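Local atomic coordinates of MHC class I antigen (Anolis carolinensis, PDB entry 7CPO), a protein that probably presents peptides, held in the groove of its alpha-1 and alpha-2 domains beside beta2-microglobulin, to T cells of the green anole lizard. Residues A[27-31]-A[32-36]; A[170-173]-A[174-178]; A[158-161]-A[162-166]; A[103-106]-A[107-111]. All coordinates share one frame; numbering follows the deposited sequence.

Interaction 1 (A[27-31]-A[32-36])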
loop_
_atom_site.group_PDB
_atom_site.type_symbol
_atom_site.label_atom_id
_atom_site.label_comp_id
_atom_site.label_asym_id
_atom_site.label_seq_id
_atom_site.Cartn_x
_atom_site.Cartn_y
_atom_site.Cartn_z
ATOM N N VAL A 27 0.674 8.732 6.422
ATOM C CA VAL A 27 -0.095 8.737 5.180
ATOM C C VAL A 27 -1.566 8.438 5.469
ATOM O O VAL A 27 -1.895 7.553 6.268
ATOM C CB VAL A 27 0.473 7.718 4.163
ATOM C CG1 VAL A 27 -0.201 7.893 2.830
ATOM C CG2 VAL A 27 1.964 7.900 3.989
ATOM N N GLY A 28 -2.449 9.152 4.783
ATOM C CA GLY A 28 -3.885 8.982 4.932
ATOM C C GLY A 28 -4.491 8.459 3.640
ATOM O O GLY A 28 -4.139 8.917 2.550
ATOM N N TYR A 29 -5.402 7.492 3.778
ATOM C CA TYR A 29 -6.101 6.886 2.651
ATOM C C TYR A 29 -7.612 6.926 2.842
ATOM O O TYR A 29 -8.134 6.771 3.958
ATOM C CB TYR A 29 -5.692 5.417 2.446
ATOM C CG TYR A 29 -4.291 5.212 1.923
ATOM C CD1 TYR A 29 -4.052 4.942 0.557
ATOM C CD2 TYR A 29 -3.198 5.273 2.783
ATOM C CE1 TYR A 29 -2.756 4.749 0.085
ATOM C CE2 TYR A 29 -1.901 5.075 2.315
ATOM C CZ TYR A 29 -1.691 4.814 0.974
ATOM O OH TYR A 29 -0.410 4.621 0.534
ATOM N N VAL A 30 -8.312 7.097 1.729
ATOM C CA VAL A 30 -9.703 6.697 1.597
ATOM C C VAL A 30 -9.710 5.624 0.517
ATOM O O VAL A 30 -9.328 5.895 -0.630
ATOM C CB VAL A 30 -10.616 7.880 1.248
ATOM C CG1 VAL A 30 -12.053 7.428 1.152
ATOM C CG2 VAL A 30 -10.472 8.971 2.303
ATOM N N ASP A 31 -10.059 4.390 0.899
ATOM C CA ASP A 31 -10.173 3.255 -0.027
ATOM C C ASP A 31 -8.930 3.110 -0.901
ATOM O O ASP A 31 -9.004 3.131 -2.135
ATOM C CB ASP A 31 -11.383 3.394 -0.946
ATOM C CG ASP A 31 -12.675 3.340 -0.222
ATOM O OD1 ASP A 31 -12.703 2.806 0.899
ATOM O OD2 ASP A 31 -13.666 3.828 -0.799
ATOM N N ASP A 32 -7.779 2.998 -0.251
ATOM C CA ASP A 32 -6.482 2.869 -0.943
ATOM C C ASP A 32 -6.226 3.968 -1.993
ATOM O O ASP A 32 -5.331 3.820 -2.828
ATOM C CB ASP A 32 -6.278 1.457 -1.550
ATOM C CG ASP A 32 -7.180 1.149 -2.760
ATOM O OD1 ASP A 32 -7.297 1.980 -3.688
ATOM O OD2 ASP A 32 -7.771 0.041 -2.778
ATOM N N GLN A 33 -6.935 5.104 -1.948
ATOM C CA GLN A 33 -6.464 6.335 -2.587
ATOM C C GLN A 33 -5.826 7.215 -1.522
ATOM O O GLN A 33 -6.478 7.570 -0.535
ATOM C CB GLN A 33 -7.589 7.104 -3.278
ATOM C CG GLN A 33 -7.127 8.358 -3.996
ATOM C CD GLN A 33 -8.195 8.934 -4.942
ATOM O OE1 GLN A 33 -8.361 10.161 -5.051
ATOM N NE2 GLN A 33 -8.932 8.043 -5.621
ATOM N N GLU A 34 -4.558 7.549 -1.697
ATOM C CA GLU A 34 -3.906 8.413 -0.731
ATOM C C GLU A 34 -4.415 9.837 -0.915
ATOM O O GLU A 34 -4.511 10.321 -2.039
ATOM C CB GLU A 34 -2.397 8.346 -0.901
ATOM C CG GLU A 34 -1.658 9.334 -0.039
ATOM C CD GLU A 34 -0.163 9.323 -0.277
ATOM O OE1 GLU A 34 0.317 8.466 -1.049
ATOM O OE2 GLU A 34 0.528 10.176 0.312
ATOM N N PHE A 35 -4.800 10.503 0.169
ATOM C CA PHE A 35 -5.306 11.859 0.031
ATOM C C PHE A 35 -4.550 12.894 0.852
ATOM O O PHE A 35 -4.596 14.079 0.499
ATOM C CB PHE A 35 -6.812 11.925 0.366
ATOM C CG PHE A 35 -7.150 11.799 1.851
ATOM C CD1 PHE A 35 -7.473 12.927 2.607
ATOM C CD2 PHE A 35 -7.219 10.556 2.462
ATOM C CE1 PHE A 35 -7.811 12.820 3.952
ATOM C CE2 PHE A 35 -7.552 10.441 3.792
ATOM C CZ PHE A 35 -7.841 11.578 4.544
ATOM N N VAL A 36 -3.826 12.492 1.900
ATOM C CA VAL A 36 -3.010 13.413 2.679
ATOM C C VAL A 36 -1.730 12.692 3.049
ATOM O O VAL A 36 -1.682 11.463 3.107
ATOM C CB VAL A 36 -3.718 13.919 3.967
ATOM C CG1 VAL A 36 -4.828 14.928 3.621
ATOM C CG2 VAL A 36 -4.266 12.726 4.779
HETATM O O HOH W 1 -0.179 5.337 -2.422
#
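Gly28 to Val30 and Gln33 to Val36 run antiparallel as a beta hairpin, closed by a type I' turn from Val30 to Gln33 and interrupted by a beta bulge where the register slips by one residue between Gly28 and Tyr29. Val30 and Gln33 exchange two backbone hydrogen bonds at the turn; beyond the bulge, Gly28 N donates a hydrogen bond to Val36 O (3.0 Å), and Gly28 O accepts one from Phe35 N (2.9 Å). On the face bearing Tyr29 and Glu34, the CB methylene of Glu34 lies over one face of the phenol, 4.1 Å from the Tyr29 ring centroid and 25° off its normal, a CH-pi contact displaced toward the rim. With its CG anti to the backbone N (chi1 173°) and an extended chain beyond, Glu34 carries its carboxylate past the ring to Val27, where CG1 stands 3.4 Å from Glu34 CD. A water lies 3.1 Å from Tyr29 OH and donates a weak hydrogen bond to Glu34 OE1. On the face bearing Val30, its CG2 packs against Phe35 CE2 at 3.6 Å, the two side chains meeting at an oblique angle. Because Gly28 lacks a side chain, Val36 CG2 can settle 3.8 Å from Gly28 CA. At the turn, Asp31 is held by His5 and the backbone of Ser6, and Gln33 by Trp51. Tyr29 and Val27 meet Ser55 and Leu54 of the beta2-microglobulin chain, whereas Val30 and Phe35 pack against helix 152-176, Phe35 and Val36 reach helix 62-87, and strand 5-14 continues the groove floor alongside strand 25-30.

Interaction 2 (A[170-173]-A[174-178])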
loop_
_atom_site.group_PDB
_atom_site.type_symbol
_atom_site.label_atom_id
_atom_site.label_comp_id
_atom_site.label_asym_id
_atom_site.label_seq_id
_atom_site.Cartn_x
_atom_site.Cartn_y
_atom_site.Cartn_z
ATOM N N LEU A 170 -14.904 10.402 7.030
ATOM C CA LEU A 170 -14.972 9.481 5.907
ATOM C C LEU A 170 -16.157 9.817 5.017
ATOM O O LEU A 170 -16.020 9.911 3.795
ATOM C CB LEU A 170 -15.064 8.039 6.408
ATOM C CG LEU A 170 -15.384 7.013 5.307
ATOM C CD1 LEU A 170 -14.351 7.067 4.190
ATOM C CD2 LEU A 170 -15.504 5.594 5.862
ATOM N N GLN A 171 -17.322 10.050 5.623
ATOM C CA GLN A 171 -18.494 10.382 4.829
ATOM C C GLN A 171 -18.341 11.729 4.134
ATOM O O GLN A 171 -18.824 11.897 3.012
ATOM C CB GLN A 171 -19.742 10.366 5.701
ATOM C CG GLN A 171 -20.186 8.984 6.131
ATOM C CD GLN A 171 -21.019 9.030 7.393
ATOM O OE1 GLN A 171 -21.016 10.038 8.110
ATOM N NE2 GLN A 171 -21.765 7.960 7.660
ATOM N N ARG A 172 -17.675 12.694 4.769
ATOM C CA ARG A 172 -17.379 13.949 4.085
ATOM C C ARG A 172 -16.438 13.714 2.921
ATOM O O ARG A 172 -16.645 14.250 1.828
ATOM C CB ARG A 172 -16.756 14.971 5.041
ATOM C CG ARG A 172 -17.708 15.929 5.654
ATOM C CD ARG A 172 -17.017 16.793 6.702
ATOM N NE ARG A 172 -17.934 17.009 7.817
ATOM C CZ ARG A 172 -17.709 16.666 9.082
ATOM N NH1 ARG A 172 -16.559 16.097 9.453
ATOM N NH2 ARG A 172 -18.645 16.914 9.985
ATOM N N TYR A 173 -15.384 12.921 3.146
ATOM C CA TYR A 173 -14.379 12.716 2.106
ATOM C C TYR A 173 -14.991 12.031 0.893
ATOM O O TYR A 173 -14.725 12.422 -0.249
ATOM C CB TYR A 173 -13.214 11.902 2.670
ATOM C CG TYR A 173 -12.419 12.617 3.752
ATOM C CD1 TYR A 173 -12.409 14.008 3.836
ATOM C CD2 TYR A 173 -11.678 11.901 4.694
ATOM C CE1 TYR A 173 -11.671 14.672 4.831
ATOM C CE2 TYR A 173 -10.939 12.551 5.677
ATOM C CZ TYR A 173 -10.946 13.937 5.740
ATOM O OH TYR A 173 -10.221 14.589 6.707
ATOM N N LEU A 174 -15.848 11.034 1.122
ATOM C CA LEU A 174 -16.427 10.285 0.015
ATOM C C LEU A 174 -17.221 11.193 -0.903
ATOM O O LEU A 174 -17.163 11.053 -2.126
ATOM C CB LEU A 174 -17.315 9.162 0.544
ATOM C CG LEU A 174 -16.584 7.904 1.009
ATOM C CD1 LEU A 174 -17.540 7.053 1.807
ATOM C CD2 LEU A 174 -16.048 7.141 -0.199
ATOM N N ASN A 175 -17.965 12.140 -0.333
ATOM C CA ASN A 175 -18.683 13.093 -1.164
ATOM C C ASN A 175 -17.717 14.031 -1.877
ATOM O O ASN A 175 -17.850 14.269 -3.080
ATOM C CB ASN A 175 -19.673 13.894 -0.323
ATOM C CG ASN A 175 -20.288 15.038 -1.115
ATOM O OD1 ASN A 175 -21.006 14.803 -2.077
ATOM N ND2 ASN A 175 -19.990 16.270 -0.731
ATOM N N TYR A 176 -16.737 14.570 -1.141
ATOM C CA TYR A 176 -15.729 15.447 -1.724
ATOM C C TYR A 176 -15.098 14.811 -2.951
ATOM O O TYR A 176 -15.006 15.441 -4.012
ATOM C CB TYR A 176 -14.637 15.761 -0.707
ATOM C CG TYR A 176 -15.040 16.705 0.376
ATOM C CD1 TYR A 176 -16.218 17.436 0.292
ATOM C CD2 TYR A 176 -14.239 16.865 1.508
ATOM C CE1 TYR A 176 -16.575 18.321 1.299
ATOM C CE2 TYR A 176 -14.589 17.734 2.515
ATOM C CZ TYR A 176 -15.756 18.452 2.413
ATOM O OH TYR A 176 -16.093 19.311 3.435
ATOM N N GLY A 177 -14.664 13.554 -2.823
ATOM C CA GLY A 177 -13.871 12.921 -3.865
ATOM C C GLY A 177 -14.562 11.841 -4.670
ATOM O O GLY A 177 -13.890 11.014 -5.280
ATOM N N LYS A 178 -15.896 11.843 -4.689
ATOM C CA LYS A 178 -16.647 10.757 -5.325
ATOM C C LYS A 178 -16.278 10.574 -6.799
ATOM O O LYS A 178 -16.249 9.444 -7.302
ATOM C CB LYS A 178 -18.148 11.022 -5.193
ATOM C CG LYS A 178 -18.618 12.368 -5.795
ATOM C CD LYS A 178 -20.048 12.659 -5.371
ATOM C CE LYS A 178 -20.488 14.064 -5.749
ATOM N NZ LYS A 178 -20.698 14.269 -7.206
#
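Leu170 and Leu174 pack one turn apart near the C-terminal end of the alpha-2 helix 152-176, one wall of the MHC class I peptide groove. Their side chains meet at an angle, Leu170 CD1 lying 4.0 Å from Leu174 CG. The backbone beneath is regularly bonded: Leu174 N donates to Leu170 O (2.9 Å) and Tyr176 N to Arg172 O (3.0 Å), with only a weak, longer link between Asn175 N and Gln171 O. The close-packed side belongs to Leu170 and Tyr173, both buried. Leu170 faces Val30 and Leu105 of the sheet, while Tyr173 rests on Phe35 and sends its hydroxyl to Tyr62 and to the backbone of the bound peptide, consistent with the conserved tyrosines that hold the peptide's N-terminal end in class I molecules. Tyr176 touches Tyr173 more lightly: Tyr176 CD2 sits at the edge of the Tyr173 ring, near that ring's plane, 4.1 Å from Tyr173 CD1. On the solvent side, Arg172 and Asn175 are exposed; the arginine makes a cation-pi contact with Trp169, and its CD comes no closer than 4.2 Å to Tyr176 OH. Gly177 is the first residue to leave helical angles, yet its N still reaches Tyr173 O at 2.8 Å. Tyr176 turns back over the preceding turn, CG anti to its own carbonyl carbon (chi1 -73°), which lays one ring face above Arg172 O, 3.3 Å from the ring plane and displaced toward the rim.

Interaction 3 (A[158-161]-A[162-166])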
loop_
_atom_site.group_PDB
_atom_site.type_symbol
_atom_site.label_atom_id
_atom_site.label_comp_id
_atom_site.label_asym_id
_atom_site.label_seq_id
_atom_site.Cartn_x
_atom_site.Cartn_y
_atom_site.Cartn_z
ATOM N N LYS A 158 -10.960 7.714 22.141
ATOM C CA LYS A 158 -10.582 6.885 21.005
ATOM C C LYS A 158 -11.782 6.133 20.443
ATOM O O LYS A 158 -11.960 6.077 19.221
ATOM C CB LYS A 158 -9.466 5.932 21.420
ATOM C CG LYS A 158 -8.178 6.648 21.643
ATOM C CD LYS A 158 -7.107 5.756 22.184
ATOM C CE LYS A 158 -5.813 6.564 22.387
ATOM N NZ LYS A 158 -6.050 7.767 23.199
ATOM N N LYS A 159 -12.623 5.573 21.316
ATOM C CA LYS A 159 -13.872 4.963 20.867
ATOM C C LYS A 159 -14.736 5.976 20.119
ATOM O O LYS A 159 -15.235 5.696 19.022
ATOM C CB LYS A 159 -14.630 4.395 22.066
ATOM C CG LYS A 159 -15.927 3.663 21.737
ATOM C CD LYS A 159 -16.624 3.194 23.033
ATOM C CE LYS A 159 -17.782 2.228 22.780
ATOM N NZ LYS A 159 -18.815 2.780 21.855
ATOM N N THR A 160 -14.917 7.165 20.699
ATOM C CA THR A 160 -15.646 8.224 20.013
ATOM C C THR A 160 -15.013 8.532 18.658
ATOM O O THR A 160 -15.711 8.616 17.635
ATOM C CB THR A 160 -15.682 9.471 20.893
ATOM O OG1 THR A 160 -16.456 9.190 22.068
ATOM C CG2 THR A 160 -16.272 10.693 20.132
ATOM N N TYR A 161 -13.686 8.681 18.628
ATOM C CA TYR A 161 -13.016 8.985 17.372
ATOM C C TYR A 161 -13.251 7.878 16.349
ATOM O O TYR A 161 -13.584 8.148 15.194
ATOM C CB TYR A 161 -11.519 9.201 17.589
ATOM C CG TYR A 161 -10.781 9.369 16.289
ATOM C CD1 TYR A 161 -10.625 10.631 15.716
ATOM C CD2 TYR A 161 -10.279 8.263 15.598
ATOM C CE1 TYR A 161 -9.979 10.785 14.506
ATOM C CE2 TYR A 161 -9.635 8.408 14.374
ATOM C CZ TYR A 161 -9.483 9.669 13.844
ATOM O OH TYR A 161 -8.834 9.814 12.646
ATOM N N LEU A 162 -13.083 6.623 16.759
ATOM C CA LEU A 162 -13.206 5.531 15.804
ATOM C C LEU A 162 -14.645 5.345 15.352
ATOM O O LEU A 162 -14.898 5.057 14.177
ATOM C CB LEU A 162 -12.668 4.242 16.414
ATOM C CG LEU A 162 -11.169 4.232 16.701
ATOM C CD1 LEU A 162 -10.767 2.966 17.466
ATOM C CD2 LEU A 162 -10.399 4.353 15.401
ATOM N N GLU A 163 -15.601 5.518 16.257
ATOM C CA GLU A 163 -16.985 5.204 15.940
ATOM C C GLU A 163 -17.735 6.381 15.342
ATOM O O GLU A 163 -18.714 6.174 14.610
ATOM C CB GLU A 163 -17.708 4.709 17.197
ATOM C CG GLU A 163 -17.074 3.453 17.757
ATOM C CD GLU A 163 -17.905 2.784 18.835
ATOM O OE1 GLU A 163 -18.833 3.436 19.361
ATOM O OE2 GLU A 163 -17.622 1.603 19.157
ATOM N N GLU A 164 -17.292 7.605 15.608
ATOM C CA GLU A 164 -18.074 8.739 15.151
ATOM C C GLU A 164 -17.243 9.726 14.346
ATOM O O GLU A 164 -17.555 9.970 13.179
ATOM C CB GLU A 164 -18.747 9.394 16.354
ATOM C CG GLU A 164 -19.780 8.436 16.968
ATOM C CD GLU A 164 -19.976 8.625 18.457
ATOM O OE1 GLU A 164 -19.692 9.737 18.974
ATOM O OE2 GLU A 164 -20.403 7.640 19.105
ATOM N N THR A 165 -16.181 10.277 14.940
ATOM C CA THR A 165 -15.419 11.327 14.276
ATOM C C THR A 165 -14.846 10.836 12.955
ATOM O O THR A 165 -15.017 11.487 11.912
ATOM C CB THR A 165 -14.307 11.839 15.200
ATOM O OG1 THR A 165 -14.874 12.337 16.413
ATOM C CG2 THR A 165 -13.533 12.956 14.540
ATOM N N CYS A 166 -14.185 9.667 12.987
ATOM C CA CYS A 166 -13.589 9.050 11.804
ATOM C C CYS A 166 -14.634 8.773 10.717
ATOM O O CYS A 166 -14.377 8.994 9.527
ATOM C CB CYS A 166 -12.890 7.748 12.207
ATOM S SG CYS A 166 -12.074 6.815 10.850
#
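With CG anti to its backbone N (chi1 174°), Tyr161 sends its ring along the helix to Cys166, whose SG is likewise anti (chi1 180°). They lie on the alpha-2 helix 152-176 of the MHC class I fold, around a wider pi-type turn at 162-165. Cys166 CB comes over one face of the phenol, 4.0 Å from Tyr161 CE2, and its sulfur, disulfide-bonded to Cys103, makes an oblique sulfur-aromatic contact. Thr165 CG2 meets Tyr161 CD1, the two side chains roughly perpendicular, and Leu162 CD2 lies at the ring edge in its plane. Beyond the ring, Tyr161 OH hydrogen-bonds the bound peptide's backbone. The widened turn appears in the backbone: Cys166 N bonds to Tyr161 O (2.7 Å), five residues back, and Thr160 O takes both Glu164 N and Thr165 N from opposite faces of its carbonyl plane. On the outer surface the Lys159 chain, bent at its last torsion, brings its ammonium to Glu163, whose other carboxylate oxygen pairs with Lys129. Lys159 NZ meets Glu163 OE1 at 2.6 Å in this salt bridge, 36° above the carboxylate plane.

Interaction 4 (A[103-106]-A[107-111])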
loop_
_atom_site.group_PDB
_atom_site.type_symbol
_atom_site.label_atom_id
_atom_site.label_comp_id
_atom_site.label_asym_id
_atom_site.label_seq_id
_atom_site.Cartn_x
_atom_site.Cartn_y
_atom_site.Cartn_z
ATOM N N CYS A 103 -11.369 3.652 10.306
ATOM C CA CYS A 103 -12.720 3.145 10.418
ATOM C C CYS A 103 -13.186 2.566 9.097
ATOM O O CYS A 103 -12.688 2.902 8.025
ATOM C CB CYS A 103 -13.693 4.243 10.837
ATOM S SG CYS A 103 -13.508 5.714 9.842
ATOM N N GLU A 104 -14.201 1.735 9.199
ATOM C CA GLU A 104 -14.844 1.126 8.050
ATOM C C GLU A 104 -16.338 1.414 8.118
ATOM O O GLU A 104 -16.958 1.247 9.173
ATOM C CB GLU A 104 -14.593 -0.383 8.033
ATOM C CG GLU A 104 -15.095 -1.062 6.774
ATOM C CD GLU A 104 -15.067 -2.574 6.874
ATOM O OE1 GLU A 104 -14.772 -3.093 7.969
ATOM O OE2 GLU A 104 -15.363 -3.242 5.862
ATOM N N LEU A 105 -16.910 1.849 7.007
ATOM C CA LEU A 105 -18.349 2.041 6.877
ATOM C C LEU A 105 -18.873 1.060 5.834
ATOM O O LEU A 105 -18.600 1.216 4.637
ATOM C CB LEU A 105 -18.666 3.482 6.478
ATOM C CG LEU A 105 -20.146 3.773 6.276
ATOM C CD1 LEU A 105 -20.932 3.574 7.602
ATOM C CD2 LEU A 105 -20.341 5.161 5.687
ATOM N N ARG A 106 -19.637 0.064 6.269
ATOM C CA ARG A 106 -20.108 -0.919 5.299
ATOM C C ARG A 106 -21.381 -0.434 4.607
ATOM O O ARG A 106 -22.015 0.547 5.021
ATOM C CB ARG A 106 -20.310 -2.273 5.979
ATOM C CG ARG A 106 -19.130 -2.618 6.867
ATOM C CD ARG A 106 -19.131 -4.036 7.400
ATOM N NE ARG A 106 -18.053 -4.182 8.387
ATOM C CZ ARG A 106 -18.198 -3.957 9.695
ATOM N NH1 ARG A 106 -19.387 -3.603 10.186
ATOM N NH2 ARG A 106 -17.162 -4.097 10.517
ATOM N N ASN A 107 -21.739 -1.123 3.512
ATOM C CA ASN A 107 -22.901 -0.734 2.713
ATOM C C ASN A 107 -24.208 -0.886 3.468
ATOM O O ASN A 107 -25.207 -0.263 3.092
ATOM C CB ASN A 107 -22.988 -1.558 1.432
ATOM C CG ASN A 107 -22.192 -0.946 0.309
ATOM O OD1 ASN A 107 -21.722 0.199 0.410
ATOM N ND2 ASN A 107 -22.043 -1.695 -0.786
ATOM N N ASP A 108 -24.228 -1.708 4.503
ATOM C CA ASP A 108 -25.410 -1.844 5.332
ATOM C C ASP A 108 -25.452 -0.817 6.465
ATOM O O ASP A 108 -26.313 -0.927 7.341
ATOM C CB ASP A 108 -25.480 -3.270 5.878
ATOM C CG ASP A 108 -24.343 -3.587 6.854
ATOM O OD1 ASP A 108 -23.492 -2.709 7.129
ATOM O OD2 ASP A 108 -24.303 -4.724 7.371
ATOM N N TRP A 109 -24.532 0.153 6.466
ATOM C CA TRP A 109 -24.422 1.221 7.460
ATOM C C TRP A 109 -24.013 0.719 8.848
ATOM O O TRP A 109 -24.154 1.440 9.848
ATOM C CB TRP A 109 -25.715 2.045 7.499
ATOM C CG TRP A 109 -25.848 2.753 6.189
ATOM C CD1 TRP A 109 -26.419 2.266 5.039
ATOM C CD2 TRP A 109 -25.325 4.046 5.862
ATOM N NE1 TRP A 109 -26.308 3.197 4.030
ATOM C CE2 TRP A 109 -25.640 4.293 4.505
ATOM C CE3 TRP A 109 -24.629 5.021 6.589
ATOM C CZ2 TRP A 109 -25.278 5.472 3.856
ATOM C CZ3 TRP A 109 -24.281 6.192 5.950
ATOM C CH2 TRP A 109 -24.606 6.411 4.595
ATOM N N SER A 110 -23.489 -0.499 8.931
ATOM C CA SER A 110 -22.681 -0.876 10.075
ATOM C C SER A 110 -21.248 -0.360 9.887
ATOM O O SER A 110 -20.794 -0.066 8.769
ATOM C CB SER A 110 -22.692 -2.398 10.273
ATOM O OG SER A 110 -21.962 -3.086 9.263
ATOM N N LYS A 111 -20.534 -0.255 11.001
ATOM C CA LYS A 111 -19.212 0.339 11.001
ATOM C C LYS A 111 -18.259 -0.491 11.848
ATOM O O LYS A 111 -18.668 -1.277 12.698
ATOM C CB LYS A 111 -19.253 1.780 11.498
ATOM C CG LYS A 111 -20.281 2.040 12.548
ATOM C CD LYS A 111 -20.539 3.530 12.684
ATOM C CE LYS A 111 -21.153 3.855 14.034
ATOM N NZ LYS A 111 -21.421 5.315 14.182
HETATM O O HOH W 2 -20.250 2.137 2.488
#
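The guanidinium of Arg106 has Ser110 at its edge: Ser110 CB lies in its plane, and NH1 donates to Ser110 OG at 2.8 Å, the hydroxyl oxygen also sitting in that plane. The indole of Trp109 is met obliquely by Leu105, whose CD2 lies 4.1 Å from Trp109 CZ3, and Gln171 of helix 152-176 touches both. An extended chain from CG to NE carries the Arg106 guanidinium back across the turn to Ser110, while NE forms a long salt bridge with Glu104 OE1 (3.5 Å); Glu104 OE2 hydrogen-bonds Ser4 OG. Ser110 OG in turn donates to Asp108 OD1 at 2.7 Å, using the syn lone pair of that oxygen, and Ser110 N reaches the same atom from 46° above the carboxylate plane. One carboxylate oxygen thus accepts two hydrogen bonds from a single serine, which fixes the hydroxyl for its arginine partner. Backbone bonds close the turn: Arg106 N donates to Ser110 O (2.8 Å), and Trp109 N to Arg106 O. A water donates to both Leu105 O and Asn107 OD1. Farther along, Lys111 pairs with Leu105 without backbone hydrogen bonds between them, and Lys111 CA lies 3.0 Å from Glu104 O in a CA-H...O contact. The whole is a type I turn, Arg106 to Trp109, with an Asx turn at Asp108, joining strands 96-105 and 111-119 as a beta hairpin of the alpha-2 floor in an MHC class I fold.

From the N terminus, interaction 1 comes first and closes the tight turn between strands 25-30 and 33-39 on the alpha-1 half of the floor. Interaction 4 closes the turn between strands 96-105 and 111-119 on the alpha-2 half of the same sheet. After the remaining floor strands and helix 141-149, the chain enters helix 152-176, where interaction 3 and, farther on, interaction 2 are local steps along the helix. The four are in series; none nests in or crosses another. The helix ties them together in space: the Cys103-Cys166 disulfide and Lys111 with Glu163 O join interactions 4 and 3, Gln171 and Leu170 pack on interaction 4, and Tyr173 and Leu170 rest on interaction 1.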